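Local coordinates for protein endoglucanase E (Clostridium thermocellum, PDB 2WAO) that binds cellulose-derived glucan chains in its carbohydrate esterase active site and probably deacetylates plant cell-wall polysaccharides, in an enzyme also named as a cellulase, at residues A[28-32]-A[172-176]; A[92-96]-A[149-155]; A[25-29]-A[198-202]; A[50-55]-A[99-104]. All blocks are in the same frame, centred on the assembly; numbering follows the deposited sequence.

Interactions 1, 2 and 3 join the N-terminal beta-sandwich to the GDSL-like esterase domain. Interaction 4 lies within the sandwich. Interaction 1 is fully buried, near the centre of the chain, and rests on ring packing and bridging waters. Interaction 3 shares Trp29 with it and adds a hydrogen bond to a backbone carbonyl. Interaction 2 is the most polar of the four, with hydroxyl, guanidinium and carboxylate groups. It meets interaction 1 through a hydrogen bond between Ser176 and Glu96. Interaction 4, farther out and partly buried, pairs a glycine-rich edge with an apolar interior. Its strand 102-108 is the sheet neighbour of strand 26-27 in interaction 3.

Interaction 1 (A[28-32]-A[172-176]); sequences AWSGS and MIAWS
Trp29 lies across the end of strand 168-174, and Ile173 packs over one face of its indole. The CD1 of Ile173 makes a CH-pi contact 3.7 Å from the centroid of the five-membered ring of Trp29, 11° off the ring normal. The CG of Trp29 is anti to its carbonyl carbon (chi1 -61°), which lays the indole along residues 172-174. At the edge of this ring, CZ3 of Trp29 is 3.4 Å from the carbonyl O of Ala174. The same ring carbon meets the edge of the Trp175 ring, with CZ3 of Trp29 4.0 Å from CE3 of Trp175. This is the tight half of the contact. Strand 168-174 is an outermost strand of the parallel sheet of the SGNH-hydrolase domain, and residues 28-32 belong to the N-terminal beta-sandwich, so the indole packs at the interface between the two domains. At its C-terminal end the strand leads to Ser176 of the glycan pocket. The other half is looser and is bridged by two waters. No direct hydrogen bond links the segments. One water joins Ser30 N to Ala174 O, and a second joins Ser30 O to Met172 N. Here the chain makes a type II turn from Trp29 to Ser32, with Gly31 at a positive phi of 78°. The carbonyl O of Trp29 accepts from both the N and the OG of Ser32, the latter at 2.7 Å.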
loop_
_atom_site.group_PDB
_atom_site.type_symbol
_atom_site.label_atom_id
_atom_site.label_comp_id
_atom_site.label_asym_id
_atom_site.label_seq_id
_atom_site.Cartn_x
_atom_site.Cartn_y
_atom_site.Cartn_z
ATOM N N ALA A 28 -6.238 -8.558 -3.027
ATOM C CA ALA A 28 -5.962 -7.782 -4.238
ATOM C C ALA A 28 -4.974 -6.654 -3.964
ATOM O O ALA A 28 -4.035 -6.431 -4.728
ATOM C CB ALA A 28 -7.237 -7.216 -4.802
ATOM N N TRP A 29 -5.165 -5.945 -2.861
ATOM C CA TRP A 29 -4.394 -4.708 -2.671
ATOM C C TRP A 29 -2.897 -4.921 -2.505
ATOM O O TRP A 29 -2.445 -5.918 -1.900
ATOM C CB TRP A 29 -4.956 -3.876 -1.529
ATOM C CG TRP A 29 -6.389 -3.447 -1.756
ATOM C CD1 TRP A 29 -7.501 -3.992 -1.165
ATOM C CD2 TRP A 29 -6.866 -2.418 -2.639
ATOM N NE1 TRP A 29 -8.646 -3.339 -1.610
ATOM C CE2 TRP A 29 -8.283 -2.379 -2.512
ATOM C CE3 TRP A 29 -6.234 -1.472 -3.483
ATOM C CZ2 TRP A 29 -9.079 -1.449 -3.212
ATOM C CZ3 TRP A 29 -7.018 -0.558 -4.174
ATOM C CH2 TRP A 29 -8.434 -0.556 -4.048
ATOM N N SER A 30 -2.123 -3.955 -3.025
ATOM C CA SER A 30 -0.668 -3.907 -2.800
ATOM C C SER A 30 -0.330 -4.244 -1.344
ATOM O O SER A 30 -0.958 -3.753 -0.407
ATOM C CB SER A 30 -0.127 -2.487 -3.017
ATOM O OG SER A 30 -0.341 -2.043 -4.317
ATOM N N GLY A 31 0.718 -5.019 -1.156
ATOM C CA GLY A 31 1.236 -5.188 0.190
ATOM C C GLY A 31 0.418 -6.173 1.042
ATOM O O GLY A 31 0.772 -6.407 2.210
ATOM N N SER A 32 -0.670 -6.727 0.487
ATOM C CA SER A 32 -1.363 -7.866 1.162
ATOM C C SER A 32 -0.291 -8.886 1.510
ATOM O O SER A 32 0.566 -9.201 0.649
ATOM C CB SER A 32 -2.412 -8.524 0.275
ATOM O OG SER A 32 -3.437 -7.604 -0.073
ATOM N N MET A 172 -2.678 -1.129 2.316
ATOM C CA MET A 172 -2.314 -0.176 1.261
ATOM C C MET A 172 -3.393 -0.101 0.182
ATOM O O MET A 172 -3.395 -0.879 -0.791
ATOM C CB MET A 172 -0.924 -0.485 0.661
ATOM C CG MET A 172 0.231 -0.449 1.669
ATOM S SD MET A 172 1.791 -1.168 1.069
ATOM C CE MET A 172 2.373 0.026 -0.163
ATOM N N ILE A 173 -4.291 0.860 0.356
ATOM C CA ILE A 173 -5.453 0.981 -0.511
ATOM C C ILE A 173 -5.094 1.965 -1.616
ATOM O O ILE A 173 -5.359 3.171 -1.519
ATOM C CB ILE A 173 -6.741 1.340 0.288
ATOM C CG1 ILE A 173 -6.913 0.367 1.483
ATOM C CG2 ILE A 173 -7.927 1.295 -0.661
ATOM C CD1 ILE A 173 -6.812 -1.149 1.090
ATOM N N ALA A 174 -4.457 1.431 -2.665
ATOM C CA ALA A 174 -3.802 2.312 -3.650
ATOM C C ALA A 174 -3.975 1.722 -5.039
ATOM O O ALA A 174 -3.985 0.511 -5.217
ATOM C CB ALA A 174 -2.358 2.480 -3.300
ATOM N N TRP A 175 -4.075 2.599 -6.014
ATOM C CA TRP A 175 -4.360 2.180 -7.406
ATOM C C TRP A 175 -3.619 3.142 -8.306
ATOM O O TRP A 175 -3.833 4.364 -8.219
ATOM C CB TRP A 175 -5.873 2.291 -7.646
ATOM C CG TRP A 175 -6.316 1.629 -8.927
ATOM C CD1 TRP A 175 -6.194 2.136 -10.191
ATOM C CD2 TRP A 175 -6.993 0.372 -9.045
ATOM N NE1 TRP A 175 -6.752 1.245 -11.109
ATOM C CE2 TRP A 175 -7.256 0.165 -10.424
ATOM C CE3 TRP A 175 -7.395 -0.623 -8.106
ATOM C CZ2 TRP A 175 -7.891 -1.012 -10.911
ATOM C CZ3 TRP A 175 -8.036 -1.785 -8.586
ATOM C CH2 TRP A 175 -8.294 -1.957 -9.980
ATOM N N SER A 176 -2.725 2.614 -9.144
ATOM C CA SER A 176 -1.885 3.465 -10.010
ATOM C C SER A 176 -2.737 4.332 -10.943
ATOM O O SER A 176 -3.713 3.846 -11.525
ATOM C CB SER A 176 -0.893 2.629 -10.803
ATOM O OG SER A 176 0.247 2.365 -10.013
HETATM O O HOH W 1 -2.979 -1.898 -4.902
HETATM O O HOH W 2 -2.700 -3.983 1.847
#

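Interaction 2 (A[92-96]-A[149-155]); sequences WKRTE and PKNENSY
Ser154 OG stands between its own backbone N and carbonyl carbon (chi1 61°), while Trp92 CG is anti to its backbone N (chi1 -177°), and these two torsions bring hydroxyl and indole together. Trp92 NE1 donates to Ser154 OG at 2.9 Å, close to the indole plane. The hydroxyl in turn donates a hydrogen bond to Arg94 O at 2.8 Å, from above the carbonyl plane. Ser154 N also donates to Arg94 O, so two donors grip that oxygen. Tyr155 turns its edge to the face of Trp92 in a T-shaped pair, with planes at 88° and the Tyr155 centroid 5.1 Å from that of the six-membered ring of Trp92. Arg94 bends back at chi3 and stacks its guanidinium nearly flat on the amide of Asn153. In the guanidinium plane, Arg94 NH2 reaches Lys150 O at 3.1 Å. NH2 also has a salt bridge to Glu139. A water links Arg94 NE to the carbonyls of Pro149 and Glu152. Glu152 OE1 accepts from Glu96 N at 2.9 Å. Glu96 OE2 lies 2.5 Å from Glu152 OE2. Glu96 also bonds Ser176, which places this interdomain seam in the second shell of the glycan pocket of an SGNH-type esterase.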
loop_
_atom_site.group_PDB
_atom_site.type_symbol
_atom_site.label_atom_id
_atom_site.label_comp_id
_atom_site.label_asym_id
_atom_site.label_seq_id
_atom_site.Cartn_x
_atom_site.Cartn_y
_atom_site.Cartn_z
ATOM N N TRP A 92 4.659 -11.748 0.677
ATOM C CA TRP A 92 4.230 -10.367 0.402
ATOM C C TRP A 92 3.825 -10.189 -1.062
ATOM O O TRP A 92 4.570 -10.589 -1.987
ATOM C CB TRP A 92 5.388 -9.420 0.743
ATOM C CG TRP A 92 5.113 -7.934 0.596
ATOM C CD1 TRP A 92 5.089 -7.192 -0.571
ATOM C CD2 TRP A 92 4.785 -7.028 1.657
ATOM N NE1 TRP A 92 4.762 -5.891 -0.283
ATOM C CE2 TRP A 92 4.597 -5.757 1.076
ATOM C CE3 TRP A 92 4.660 -7.165 3.058
ATOM C CZ2 TRP A 92 4.292 -4.613 1.842
ATOM C CZ3 TRP A 92 4.334 -6.016 3.818
ATOM C CH2 TRP A 92 4.197 -4.755 3.199
ATOM N N LYS A 93 2.638 -9.627 -1.283
ATOM C CA LYS A 93 2.174 -9.350 -2.628
ATOM C C LYS A 93 2.807 -8.001 -3.051
ATOM O O LYS A 93 2.450 -6.907 -2.543
ATOM C CB LYS A 93 0.646 -9.267 -2.695
ATOM C CG LYS A 93 0.135 -9.066 -4.138
ATOM C CD LYS A 93 -1.424 -8.909 -4.145
ATOM C CE LYS A 93 -2.004 -9.064 -5.559
ATOM N NZ LYS A 93 -2.168 -7.750 -6.329
ATOM N N ARG A 94 3.773 -8.073 -3.943
ATOM C CA ARG A 94 4.482 -6.833 -4.358
ATOM C C ARG A 94 3.644 -5.881 -5.191
ATOM O O ARG A 94 3.741 -4.646 -5.032
ATOM C CB ARG A 94 5.718 -7.209 -5.161
ATOM C CG ARG A 94 6.719 -7.934 -4.314
ATOM C CD ARG A 94 7.773 -8.659 -5.211
ATOM N NE ARG A 94 8.434 -7.824 -6.265
ATOM C CZ ARG A 94 9.668 -7.299 -6.192
ATOM N NH1 ARG A 94 10.421 -7.384 -5.084
ATOM N NH2 ARG A 94 10.163 -6.640 -7.230
ATOM N N THR A 95 2.885 -6.473 -6.096
ATOM C CA THR A 95 2.171 -5.796 -7.172
ATOM C C THR A 95 0.761 -5.347 -6.774
ATOM O O THR A 95 0.130 -5.877 -5.843
ATOM C CB THR A 95 2.077 -6.729 -8.393
ATOM O OG1 THR A 95 1.842 -8.061 -7.915
ATOM C CG2 THR A 95 3.405 -6.716 -9.195
ATOM N N GLU A 96 0.242 -4.370 -7.495
ATOM C CA GLU A 96 -1.014 -3.726 -7.104
ATOM C C GLU A 96 -2.277 -4.476 -7.548
ATOM O O GLU A 96 -2.230 -5.483 -8.298
ATOM C CB GLU A 96 -1.034 -2.300 -7.632
ATOM C CG GLU A 96 -0.957 -2.255 -9.189
ATOM C CD GLU A 96 -0.915 -0.831 -9.683
ATOM O OE1 GLU A 96 -1.982 -0.167 -9.704
ATOM O OE2 GLU A 96 0.221 -0.370 -10.017
ATOM N N PRO A 149 5.428 -4.907 -14.242
ATOM C CA PRO A 149 5.071 -5.512 -12.929
ATOM C C PRO A 149 6.286 -5.933 -12.099
ATOM O O PRO A 149 6.278 -5.738 -10.869
ATOM C CB PRO A 149 4.269 -6.736 -13.336
ATOM C CG PRO A 149 3.559 -6.249 -14.625
ATOM C CD PRO A 149 4.686 -5.527 -15.351
ATOM N N LYS A 150 7.334 -6.469 -12.753
ATOM C CA LYS A 150 8.513 -6.944 -12.049
ATOM C C LYS A 150 9.186 -5.842 -11.245
ATOM O O LYS A 150 9.858 -6.137 -10.262
ATOM C CB LYS A 150 9.549 -7.553 -13.020
ATOM C CG LYS A 150 10.291 -6.529 -13.930
ATOM C CD LYS A 150 10.934 -7.231 -15.151
ATOM C CE LYS A 150 11.874 -6.314 -15.919
ATOM N NZ LYS A 150 11.122 -5.167 -16.412
ATOM N N ASN A 151 9.027 -4.589 -11.680
ATOM C CA ASN A 151 9.727 -3.473 -11.009
ATOM C C ASN A 151 8.902 -2.722 -9.932
ATOM O O ASN A 151 9.313 -1.664 -9.399
ATOM C CB ASN A 151 10.260 -2.513 -12.084
ATOM C CG ASN A 151 11.604 -2.987 -12.663
ATOM O OD1 ASN A 151 12.307 -3.803 -12.055
ATOM N ND2 ASN A 151 11.952 -2.469 -13.821
ATOM N N GLU A 152 7.717 -3.245 -9.622
ATOM C CA GLU A 152 6.865 -2.574 -8.651
ATOM C C GLU A 152 7.012 -3.305 -7.327
ATOM O O GLU A 152 6.407 -4.347 -7.116
ATOM C CB GLU A 152 5.391 -2.633 -9.124
ATOM C CG GLU A 152 4.357 -2.039 -8.131
ATOM C CD GLU A 152 2.961 -1.963 -8.774
ATOM O OE1 GLU A 152 2.365 -3.055 -9.041
ATOM O OE2 GLU A 152 2.484 -0.804 -9.015
ATOM N N ASN A 153 7.810 -2.762 -6.432
ATOM C CA ASN A 153 8.050 -3.409 -5.160
ATOM C C ASN A 153 7.440 -2.638 -3.968
ATOM O O ASN A 153 8.132 -1.824 -3.293
ATOM C CB ASN A 153 9.563 -3.633 -4.964
ATOM C CG ASN A 153 9.885 -4.310 -3.661
ATOM O OD1 ASN A 153 11.064 -4.415 -3.265
ATOM N ND2 ASN A 153 8.870 -4.852 -3.015
ATOM N N SER A 154 6.171 -2.968 -3.661
ATOM C CA SER A 154 5.507 -2.320 -2.516
ATOM C C SER A 154 6.160 -2.601 -1.154
ATOM O O SER A 154 5.898 -1.870 -0.203
ATOM C CB SER A 154 4.016 -2.637 -2.443
ATOM O OG SER A 154 3.870 -4.028 -2.287
ATOM N N TYR A 155 6.979 -3.649 -1.063
ATOM C CA TYR A 155 7.702 -3.918 0.205
ATOM C C TYR A 155 8.651 -2.754 0.508
ATOM O O TYR A 155 8.948 -2.492 1.676
ATOM C CB TYR A 155 8.523 -5.224 0.123
ATOM C CG TYR A 155 9.083 -5.699 1.472
ATOM C CD1 TYR A 155 8.235 -6.287 2.420
ATOM C CD2 TYR A 155 10.447 -5.543 1.786
ATOM C CE1 TYR A 155 8.727 -6.741 3.628
ATOM C CE2 TYR A 155 10.959 -5.989 3.002
ATOM C CZ TYR A 155 10.089 -6.600 3.903
ATOM O OH TYR A 155 10.571 -7.046 5.096
HETATM O O HOH W 3 6.986 -6.698 -8.514
#

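Interaction 3 (A[25-29]-A[198-202]); sequences PKCAW and YTLPY
This is a buried interdomain contact in which Trp29 and Ala28, just beyond strand 26-27 of the beta-sandwich, meet the loop between helix 192-195 and strand 205-206 of the esterase domain. Its one direct hydrogen bond runs from Trp29 NE1 to the carbonyl O of Tyr198, at 2.9 Å with an N-H...O angle of 155°. The acceptor lies in the indole plane. Arg16 donates to the same carbonyl. Pro201 covers the indole on the face opposite Ile173. Its CG is 3.6 Å from CZ2 of Trp29 and makes a CH-pi contact with the six-membered ring, offset toward the rim. The ring CD of Pro201 also touches CB of Ala28, at 3.9 Å. Farther back along the strand, CD2 of Leu200 rests on the backbone, 3.8 Å from atom C of Cys27. One water bridges the segments, accepting from Ala28 N at 2.8 Å and donating to Thr199 O. The chemistry is mostly apolar, with polar links only to backbone carbonyls on the loop side. The in-plane bond at NE1 and the aliphatic groups on both faces would restrain the indole in rotation as well as in position.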
loop_
_atom_site.group_PDB
_atom_site.type_symbol
_atom_site.label_atom_id
_atom_site.label_comp_id
_atom_site.label_asym_id
_atom_site.label_seq_id
_atom_site.Cartn_x
_atom_site.Cartn_y
_atom_site.Cartn_z
ATOM N N PRO A 25 -8.222 -17.977 1.004
ATOM C CA PRO A 25 -8.453 -16.536 1.107
ATOM C C PRO A 25 -7.970 -15.844 -0.144
ATOM O O PRO A 25 -7.007 -16.315 -0.771
ATOM C CB PRO A 25 -7.602 -16.109 2.297
ATOM C CG PRO A 25 -7.320 -17.348 3.044
ATOM C CD PRO A 25 -7.275 -18.445 2.030
ATOM N N LYS A 26 -8.681 -14.778 -0.516
ATOM C CA LYS A 26 -8.406 -13.996 -1.698
ATOM C C LYS A 26 -8.075 -12.580 -1.294
ATOM O O LYS A 26 -8.608 -12.073 -0.305
ATOM C CB LYS A 26 -9.635 -13.941 -2.592
ATOM C CG LYS A 26 -10.053 -15.279 -3.191
ATOM C CD LYS A 26 -11.062 -15.003 -4.280
ATOM C CE LYS A 26 -12.168 -15.989 -4.146
ATOM N NZ LYS A 26 -13.168 -15.843 -5.240
ATOM N N CYS A 27 -7.174 -11.952 -2.057
ATOM C CA CYS A 27 -6.762 -10.568 -1.768
ATOM C C CYS A 27 -6.360 -9.886 -3.077
ATOM O O CYS A 27 -6.191 -10.558 -4.117
ATOM C CB CYS A 27 -5.625 -10.488 -0.762
ATOM S SG CYS A 27 -4.104 -11.070 -1.455
ATOM N N ALA A 28 -6.238 -8.558 -3.027
ATOM C CA ALA A 28 -5.962 -7.782 -4.238
ATOM C C ALA A 28 -4.974 -6.654 -3.964
ATOM O O ALA A 28 -4.035 -6.431 -4.728
ATOM C CB ALA A 28 -7.237 -7.216 -4.802
ATOM N N TRP A 29 -5.165 -5.945 -2.861
ATOM C CA TRP A 29 -4.394 -4.708 -2.671
ATOM C C TRP A 29 -2.897 -4.921 -2.505
ATOM O O TRP A 29 -2.445 -5.918 -1.900
ATOM C CB TRP A 29 -4.956 -3.876 -1.529
ATOM C CG TRP A 29 -6.389 -3.447 -1.756
ATOM C CD1 TRP A 29 -7.501 -3.992 -1.165
ATOM C CD2 TRP A 29 -6.866 -2.418 -2.639
ATOM N NE1 TRP A 29 -8.646 -3.339 -1.610
ATOM C CE2 TRP A 29 -8.283 -2.379 -2.512
ATOM C CE3 TRP A 29 -6.234 -1.472 -3.483
ATOM C CZ2 TRP A 29 -9.079 -1.449 -3.212
ATOM C CZ3 TRP A 29 -7.018 -0.558 -4.174
ATOM C CH2 TRP A 29 -8.434 -0.556 -4.048
ATOM N N TYR A 198 -13.887 -1.411 -1.309
ATOM C CA TYR A 198 -13.770 -2.820 -1.740
ATOM C C TYR A 198 -12.593 -3.643 -1.192
ATOM O O TYR A 198 -11.475 -3.144 -1.005
ATOM C CB TYR A 198 -13.874 -2.948 -3.281
ATOM C CG TYR A 198 -15.240 -2.518 -3.748
ATOM C CD1 TYR A 198 -16.342 -3.380 -3.636
ATOM C CD2 TYR A 198 -15.454 -1.225 -4.236
ATOM C CE1 TYR A 198 -17.614 -2.968 -4.010
ATOM C CE2 TYR A 198 -16.704 -0.803 -4.633
ATOM C CZ TYR A 198 -17.793 -1.688 -4.509
ATOM O OH TYR A 198 -19.064 -1.310 -4.874
ATOM N N THR A 199 -12.896 -4.896 -0.895
ATOM C CA THR A 199 -11.864 -5.915 -0.645
ATOM C C THR A 199 -11.246 -6.293 -1.981
ATOM O O THR A 199 -10.025 -6.290 -2.126
ATOM C CB THR A 199 -12.467 -7.180 -0.001
ATOM O OG1 THR A 199 -13.114 -6.797 1.213
ATOM C CG2 THR A 199 -11.375 -8.191 0.304
ATOM N N LEU A 200 -12.109 -6.647 -2.936
ATOM C CA LEU A 200 -11.664 -7.035 -4.268
ATOM C C LEU A 200 -12.348 -6.080 -5.234
ATOM O O LEU A 200 -13.518 -6.256 -5.571
ATOM C CB LEU A 200 -12.005 -8.499 -4.569
ATOM C CG LEU A 200 -11.652 -9.551 -3.499
ATOM C CD1 LEU A 200 -12.286 -10.893 -3.884
ATOM C CD2 LEU A 200 -10.140 -9.655 -3.310
ATOM N N PRO A 201 -11.631 -5.003 -5.607
ATOM C CA PRO A 201 -12.252 -3.918 -6.355
ATOM C C PRO A 201 -12.766 -4.321 -7.735
ATOM O O PRO A 201 -13.693 -3.691 -8.246
ATOM C CB PRO A 201 -11.137 -2.844 -6.437
ATOM C CG PRO A 201 -9.871 -3.503 -6.054
ATOM C CD PRO A 201 -10.217 -4.724 -5.243
ATOM N N TYR A 202 -12.200 -5.360 -8.349
ATOM C CA TYR A 202 -12.656 -5.749 -9.703
ATOM C C TYR A 202 -13.959 -6.523 -9.665
ATOM O O TYR A 202 -14.714 -6.527 -10.635
ATOM C CB TYR A 202 -11.637 -6.660 -10.399
ATOM C CG TYR A 202 -10.536 -5.946 -11.131
ATOM C CD1 TYR A 202 -10.787 -4.776 -11.831
ATOM C CD2 TYR A 202 -9.244 -6.467 -11.155
ATOM C CE1 TYR A 202 -9.768 -4.101 -12.521
ATOM C CE2 TYR A 202 -8.215 -5.807 -11.853
ATOM C CZ TYR A 202 -8.509 -4.625 -12.537
ATOM O OH TYR A 202 -7.511 -3.957 -13.202
HETATM O O HOH W 4 -7.410 -7.063 -0.996
#

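Interaction 4 (A[50-55]-A[99-104]); sequences GGENWF and LGEVQF
Gly50 and Gly100 bring the two backbones within 4.6 Å, CA to CA, near the start of the strands. Strands 52-55 and 102-104 then run at 48° to each other, with their axes 10.3 Å apart at the closest. Gly50 N donates to Glu101 O at 2.9 Å, almost in line with the carbonyl bond. Gly51 CA makes a CA-H...O contact with Leu99 O at 3.0 Å. Gly51 and Gly100 both lie at this close approach, Gly100 with a positive phi of 125°. The strands belong to the two antiparallel sheets of the N-terminal beta-sandwich, a domain of the galactose-binding-like clan. Side chains fill the space between those sheets. Val102 and Phe55 point at each other there, and CG2 of Val102 meets the Phe55 ring at its edge, 3.8 Å from CZ. With chi1 at -52°, the Phe55 ring swings away from its own carbonyl carbon and into the sandwich. The other branch of Val102, CG1, sits over a face of the Phe104 ring. Ile47 and Leu91 also pack against both phenylalanines. Nearer the glycines, CG2 of Val102 is 3.8 Å from CG of Asn53. Leu99 lays CB and CD1 against the carbonyl O of Glu52, each at 3.8 Å, and this buried oxygen has no hydrogen-bond partner in the model. On strand 52-59, Trp54 NE1 donates to Glu52 OE2 at 2.8 Å.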
loop_
_atom_site.group_PDB
_atom_site.type_symbol
_atom_site.label_atom_id
_atom_site.label_comp_id
_atom_site.label_asym_id
_atom_site.label_seq_id
_atom_site.Cartn_x
_atom_site.Cartn_y
_atom_site.Cartn_z
ATOM N N GLY A 50 -4.747 -13.869 -10.983
ATOM C CA GLY A 50 -5.509 -13.443 -12.159
ATOM C C GLY A 50 -4.667 -12.763 -13.234
ATOM O O GLY A 50 -5.019 -12.798 -14.419
ATOM N N GLY A 51 -3.551 -12.163 -12.842
ATOM C CA GLY A 51 -2.681 -11.452 -13.792
ATOM C C GLY A 51 -1.228 -11.697 -13.452
ATOM O O GLY A 51 -0.900 -12.721 -12.844
ATOM N N GLU A 52 -0.336 -10.774 -13.854
ATOM C CA GLU A 52 1.086 -10.929 -13.556
ATOM C C GLU A 52 1.373 -10.328 -12.179
ATOM O O GLU A 52 1.649 -9.135 -12.061
ATOM C CB GLU A 52 2.000 -10.284 -14.621
ATOM C CG GLU A 52 3.462 -10.589 -14.331
ATOM C CD GLU A 52 4.424 -9.929 -15.271
ATOM O OE1 GLU A 52 3.945 -9.416 -16.309
ATOM O OE2 GLU A 52 5.651 -9.922 -14.954
ATOM N N ASN A 53 1.224 -11.132 -11.149
ATOM C CA ASN A 53 1.541 -10.678 -9.804
ATOM C C ASN A 53 2.900 -11.197 -9.372
ATOM O O ASN A 53 3.300 -12.338 -9.691
ATOM C CB ASN A 53 0.459 -11.138 -8.803
ATOM C CG ASN A 53 -0.784 -10.257 -8.862
ATOM O OD1 ASN A 53 -1.874 -10.708 -9.231
ATOM N ND2 ASN A 53 -0.620 -8.994 -8.506
ATOM N N TRP A 54 3.580 -10.382 -8.581
ATOM C CA TRP A 54 4.888 -10.720 -8.078
ATOM C C TRP A 54 4.808 -10.770 -6.571
ATOM O O TRP A 54 4.081 -9.964 -5.973
ATOM C CB TRP A 54 5.908 -9.629 -8.478
ATOM C CG TRP A 54 6.384 -9.808 -9.940
ATOM C CD1 TRP A 54 5.672 -9.548 -11.090
ATOM C CD2 TRP A 54 7.612 -10.422 -10.349
ATOM N NE1 TRP A 54 6.434 -9.904 -12.214
ATOM C CE2 TRP A 54 7.616 -10.455 -11.779
ATOM C CE3 TRP A 54 8.720 -10.939 -9.643
ATOM C CZ2 TRP A 54 8.702 -10.972 -12.525
ATOM C CZ3 TRP A 54 9.804 -11.460 -10.392
ATOM C CH2 TRP A 54 9.767 -11.471 -11.822
ATOM N N PHE A 55 5.620 -11.654 -6.009
ATOM C CA PHE A 55 5.704 -11.920 -4.563
ATOM C C PHE A 55 7.130 -11.947 -4.058
ATOM O O PHE A 55 8.072 -12.217 -4.812
ATOM C CB PHE A 55 5.045 -13.247 -4.204
ATOM C CG PHE A 55 3.644 -13.377 -4.729
ATOM C CD1 PHE A 55 2.552 -13.008 -3.950
ATOM C CD2 PHE A 55 3.441 -13.772 -6.054
ATOM C CE1 PHE A 55 1.223 -13.070 -4.474
ATOM C CE2 PHE A 55 2.129 -13.853 -6.583
ATOM C CZ PHE A 55 1.032 -13.504 -5.781
ATOM N N LEU A 99 -3.322 -5.535 -11.135
ATOM C CA LEU A 99 -2.688 -6.685 -11.798
ATOM C C LEU A 99 -3.352 -8.044 -11.451
ATOM O O LEU A 99 -2.909 -9.100 -11.918
ATOM C CB LEU A 99 -1.193 -6.742 -11.507
ATOM C CG LEU A 99 -0.420 -5.621 -12.168
ATOM C CD1 LEU A 99 0.933 -5.410 -11.507
ATOM C CD2 LEU A 99 -0.272 -5.861 -13.715
ATOM N N GLY A 100 -4.388 -8.018 -10.624
ATOM C CA GLY A 100 -5.247 -9.186 -10.510
ATOM C C GLY A 100 -5.384 -9.663 -9.090
ATOM O O GLY A 100 -4.509 -9.438 -8.264
ATOM N N GLU A 101 -6.481 -10.356 -8.813
ATOM C CA GLU A 101 -6.697 -10.970 -7.493
ATOM C C GLU A 101 -5.835 -12.192 -7.342
ATOM O O GLU A 101 -5.496 -12.858 -8.329
ATOM C CB GLU A 101 -8.172 -11.381 -7.309
ATOM C CG GLU A 101 -9.088 -10.192 -7.444
ATOM C CD GLU A 101 -10.552 -10.578 -7.644
ATOM O OE1 GLU A 101 -10.870 -11.795 -7.482
ATOM O OE2 GLU A 101 -11.364 -9.665 -7.977
ATOM N N VAL A 102 -5.493 -12.498 -6.100
ATOM C CA VAL A 102 -4.637 -13.625 -5.790
ATOM C C VAL A 102 -5.360 -14.452 -4.723
ATOM O O VAL A 102 -5.934 -13.891 -3.782
ATOM C CB VAL A 102 -3.324 -13.081 -5.209
ATOM C CG1 VAL A 102 -2.476 -14.177 -4.437
ATOM C CG2 VAL A 102 -2.531 -12.429 -6.340
ATOM N N GLN A 103 -5.294 -15.760 -4.873
ATOM C CA GLN A 103 -5.896 -16.666 -3.890
ATOM C C GLN A 103 -4.779 -17.559 -3.361
ATOM O O GLN A 103 -3.981 -18.110 -4.149
ATOM C CB GLN A 103 -7.011 -17.464 -4.568
ATOM C CG GLN A 103 -7.771 -18.413 -3.621
ATOM C CD GLN A 103 -8.989 -19.059 -4.257
ATOM O OE1 GLN A 103 -9.019 -19.317 -5.483
ATOM N NE2 GLN A 103 -10.028 -19.298 -3.438
ATOM N N PHE A 104 -4.713 -17.682 -2.033
ATOM C CA PHE A 104 -3.747 -18.544 -1.390
ATOM C C PHE A 104 -4.424 -19.862 -1.161
ATOM O O PHE A 104 -5.456 -19.938 -0.474
ATOM C CB PHE A 104 -3.168 -17.919 -0.094
ATOM C CG PHE A 104 -2.402 -16.672 -0.373
ATOM C CD1 PHE A 104 -1.125 -16.741 -0.894
ATOM C CD2 PHE A 104 -3.005 -15.431 -0.207
ATOM C CE1 PHE A 104 -0.423 -15.576 -1.216
ATOM C CE2 PHE A 104 -2.328 -14.251 -0.528
ATOM C CZ PHE A 104 -1.026 -14.329 -1.030
#